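Local coordinates for arginine decarboxylase, A207R protein (Paramecium bursaria Chlorella virus 1, PDB 2NVA) that decarboxylates arginine to agmatine with the help of pyridoxal 5'-phosphate, at residues 38-43 with 247-252. Numbering follows the deposited sequence.
Sequences FPRVTP and VTIVAE. With PL2 ((4-{[(4-{[amino(imino)methyl]amino}butyl)amino]methyl}-5-hydroxy-6-methylpyridin-3-yl)methyl dihydrogen phosphate), chain I.
The carbonyl oxygen of Thr42 is held by the neighbouring strand: Ala251 N donates to Thr42 O at 3.0 Å, and a bent CA-H...O contact adds to it, with Val250 CA 3.2 Å from Thr42 O. One rung back the roles reverse. Ile249 O accepts from Thr42 N at 3.0 Å along a nearly straight N-H (165°), while the CA-H of Val41 makes a longer approach to that same acceptor. Further back, where Arg40 O and Ile249 N lie too far apart to bond, a water steps in, donating to Arg40 O at 2.7 Å and accepting from Ile249 N at 2.9 Å. This ladder illustrates how a TIM barrel closes, since residues 41-46 form its first strand and 248-251 its eighth, paired parallel with short segment axes 37° apart. Side chains of Val41, Ile249 and Ala251 share one face of the sheet. With CG1 anti to its backbone N (chi1 -173°), Val41 sets that methyl 3.6 Å from Ala251 CB, and its other branch, CG2, meets the CG2 methyl of Ile249. Thr42 and Val250 pack more lightly on the other face through Thr42 CB and Val250 CG1. At the N-terminal end of the pair Ile249 CG1 lies over one face of the Arg40 guanidinium, and Arg40 NH2 makes a weak, bent bond to Val247 O, which lies in the guanidinium plane at its edge; the stronger partner is Phe242 O, bonded to NH1. At the C-terminal end of strand 248-251, Glu252 enters the cofactor pocket, where its extended side chain brings OE1 to 2.8 Å from the pyridine nitrogen N1 of PL2, the phosphopyridoxyl-agmatine adduct.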
loop_
_atom_site.group_PDB
_atom_site.type_symbol
_atom_site.label_atom_id
_atom_site.label_comp_id
_atom_site.label_asym_id
_atom_site.label_seq_id
_atom_site.Cartn_x
_atom_site.Cartn_y
_atom_site.Cartn_z
ATOM N N PHE A 38 3.624 29.122 -16.895
ATOM C CA PHE A 38 2.512 29.641 -16.097
ATOM C C PHE A 38 2.942 30.927 -15.411
ATOM O O PHE A 38 3.118 30.963 -14.189
ATOM C CB PHE A 38 2.111 28.624 -15.023
ATOM C CG PHE A 38 1.491 27.373 -15.559
ATOM C CD1 PHE A 38 2.174 26.163 -15.491
ATOM C CD2 PHE A 38 0.207 27.391 -16.100
ATOM C CE1 PHE A 38 1.600 24.988 -15.976
ATOM C CE2 PHE A 38 -0.380 26.216 -16.579
ATOM C CZ PHE A 38 0.327 25.019 -16.518
ATOM N N PRO A 39 3.127 32.008 -16.189
ATOM C CA PRO A 39 3.720 33.176 -15.536
ATOM C C PRO A 39 2.858 33.829 -14.444
ATOM O O PRO A 39 3.379 34.632 -13.673
ATOM C CB PRO A 39 3.934 34.156 -16.689
ATOM C CG PRO A 39 2.953 33.735 -17.725
ATOM C CD PRO A 39 2.825 32.249 -17.612
ATOM N N ARG A 40 1.571 33.500 -14.383
ATOM C CA ARG A 40 0.678 34.080 -13.377
ATOM C C ARG A 40 0.397 33.149 -12.195
ATOM O O ARG A 40 -0.262 33.553 -11.238
ATOM C CB ARG A 40 -0.659 34.489 -14.004
ATOM C CG ARG A 40 -0.586 35.745 -14.892
ATOM C CD ARG A 40 -2.001 36.308 -15.141
ATOM N NE ARG A 40 -2.712 36.719 -13.923
ATOM C CZ ARG A 40 -4.006 37.044 -13.879
ATOM N NH1 ARG A 40 -4.758 36.997 -14.980
ATOM N NH2 ARG A 40 -4.567 37.413 -12.731
ATOM N N VAL A 41 0.901 31.919 -12.258
ATOM C CA VAL A 41 0.476 30.887 -11.306
ATOM C C VAL A 41 1.575 30.503 -10.310
ATOM O O VAL A 41 2.636 29.999 -10.699
ATOM C CB VAL A 41 -0.023 29.612 -12.040
ATOM C CG1 VAL A 41 -0.613 28.609 -11.041
ATOM C CG2 VAL A 41 -1.054 29.965 -13.107
ATOM N N THR A 42 1.316 30.754 -9.031
ATOM C CA THR A 42 2.238 30.373 -7.967
ATOM C C THR A 42 2.005 28.911 -7.603
ATOM O O THR A 42 0.900 28.549 -7.182
ATOM C CB THR A 42 2.054 31.259 -6.712
ATOM O OG1 THR A 42 2.375 32.611 -7.055
ATOM C CG2 THR A 42 2.963 30.803 -5.578
ATOM N N PRO A 43 3.044 28.070 -7.770
ATOM C CA PRO A 43 2.881 26.654 -7.445
ATOM C C PRO A 43 2.972 26.408 -5.940
ATOM O O PRO A 43 3.890 26.902 -5.281
ATOM C CB PRO A 43 4.054 25.983 -8.178
ATOM C CG PRO A 43 5.112 27.043 -8.254
ATOM C CD PRO A 43 4.408 28.390 -8.247
ATOM N N VAL A 247 -6.610 39.355 -8.945
ATOM C CA VAL A 247 -6.780 37.932 -8.609
ATOM C C VAL A 247 -5.416 37.256 -8.528
ATOM O O VAL A 247 -4.581 37.455 -9.415
ATOM C CB VAL A 247 -7.652 37.199 -9.653
ATOM C CG1 VAL A 247 -7.740 35.686 -9.333
ATOM C CG2 VAL A 247 -9.042 37.813 -9.711
ATOM N N THR A 248 -5.172 36.503 -7.456
ATOM C CA THR A 248 -3.956 35.695 -7.346
ATOM C C THR A 248 -4.295 34.288 -7.819
ATOM O O THR A 248 -5.321 33.746 -7.429
ATOM C CB THR A 248 -3.477 35.628 -5.881
ATOM O OG1 THR A 248 -3.002 36.910 -5.486
ATOM C CG2 THR A 248 -2.348 34.605 -5.697
ATOM N N ILE A 249 -3.445 33.699 -8.654
ATOM C CA ILE A 249 -3.704 32.344 -9.130
ATOM C C ILE A 249 -2.649 31.434 -8.534
ATOM O O ILE A 249 -1.462 31.745 -8.568
ATOM C CB ILE A 249 -3.672 32.227 -10.671
ATOM C CG1 ILE A 249 -4.317 33.462 -11.357
ATOM C CG2 ILE A 249 -4.229 30.835 -11.145
ATOM C CD1 ILE A 249 -5.845 33.394 -11.505
ATOM N N VAL A 250 -3.083 30.319 -7.966
ATOM C CA VAL A 250 -2.152 29.323 -7.442
ATOM C C VAL A 250 -2.518 27.950 -8.015
ATOM O O VAL A 250 -3.591 27.782 -8.599
ATOM C CB VAL A 250 -2.165 29.253 -5.878
ATOM C CG1 VAL A 250 -1.741 30.590 -5.255
ATOM C CG2 VAL A 250 -3.525 28.817 -5.356
ATOM N N ALA A 251 -1.612 26.989 -7.856
ATOM C CA ALA A 251 -1.852 25.614 -8.274
ATOM C C ALA A 251 -1.292 24.673 -7.212
ATOM O O ALA A 251 -0.519 25.102 -6.351
ATOM C CB ALA A 251 -1.198 25.337 -9.614
ATOM N N GLU A 252 -1.674 23.398 -7.292
ATOM C CA GLU A 252 -1.215 22.406 -6.333
ATOM C C GLU A 252 -0.548 21.237 -7.070
ATOM O O GLU A 252 -0.977 20.088 -6.927
ATOM C CB GLU A 252 -2.391 21.907 -5.489
ATOM C CG GLU A 252 -3.165 23.001 -4.752
ATOM C CD GLU A 252 -4.537 22.537 -4.252
ATOM O OE1 GLU A 252 -4.973 21.412 -4.611
ATOM O OE2 GLU A 252 -5.187 23.301 -3.503
HETATM N N1 PL2 I . -3.726 18.899 -4.617
HETATM C C2 PL2 I . -4.606 18.086 -4.010
HETATM C C2A PL2 I . -5.631 18.663 -3.012
HETATM C C3 PL2 I . -4.569 16.717 -4.307
HETATM O O3 PL2 I . -5.481 15.919 -3.692
HETATM C C4 PL2 I . -3.641 16.184 -5.223
HETATM C C4A PL2 I . -3.558 14.668 -5.571
HETATM C C5 PL2 I . -2.755 17.103 -5.820
HETATM C C6 PL2 I . -2.823 18.445 -5.494
HETATM P P PL2 I . -0.915 15.759 -8.999
HETATM N N PL2 I . -4.855 13.973 -5.403
HETATM C CA PL2 I . -4.668 12.601 -4.911
HETATM C CG PL2 I . -3.653 10.331 -5.384
HETATM O OP2 PL2 I . -1.523 14.811 -10.142
HETATM O OP3 PL2 I . 0.331 14.941 -8.345
HETATM O OP1 PL2 I . -0.502 17.087 -9.541
HETATM O OP4 PL2 I . -2.094 15.835 -7.905
HETATM C C5M PL2 I . -1.701 16.628 -6.841
HETATM C CB PL2 I . -3.755 11.785 -5.849
HETATM C CD PL2 I . -2.767 9.500 -6.342
HETATM N NE PL2 I . -2.660 8.150 -5.743
HETATM C CZ PL2 I . -1.773 7.203 -6.082
HETATM N NH2 PL2 I . -1.794 6.018 -5.425
HETATM N NH1 PL2 I . -0.885 7.417 -7.058
HETATM O O HOH W 1 -1.314 35.479 -9.642
#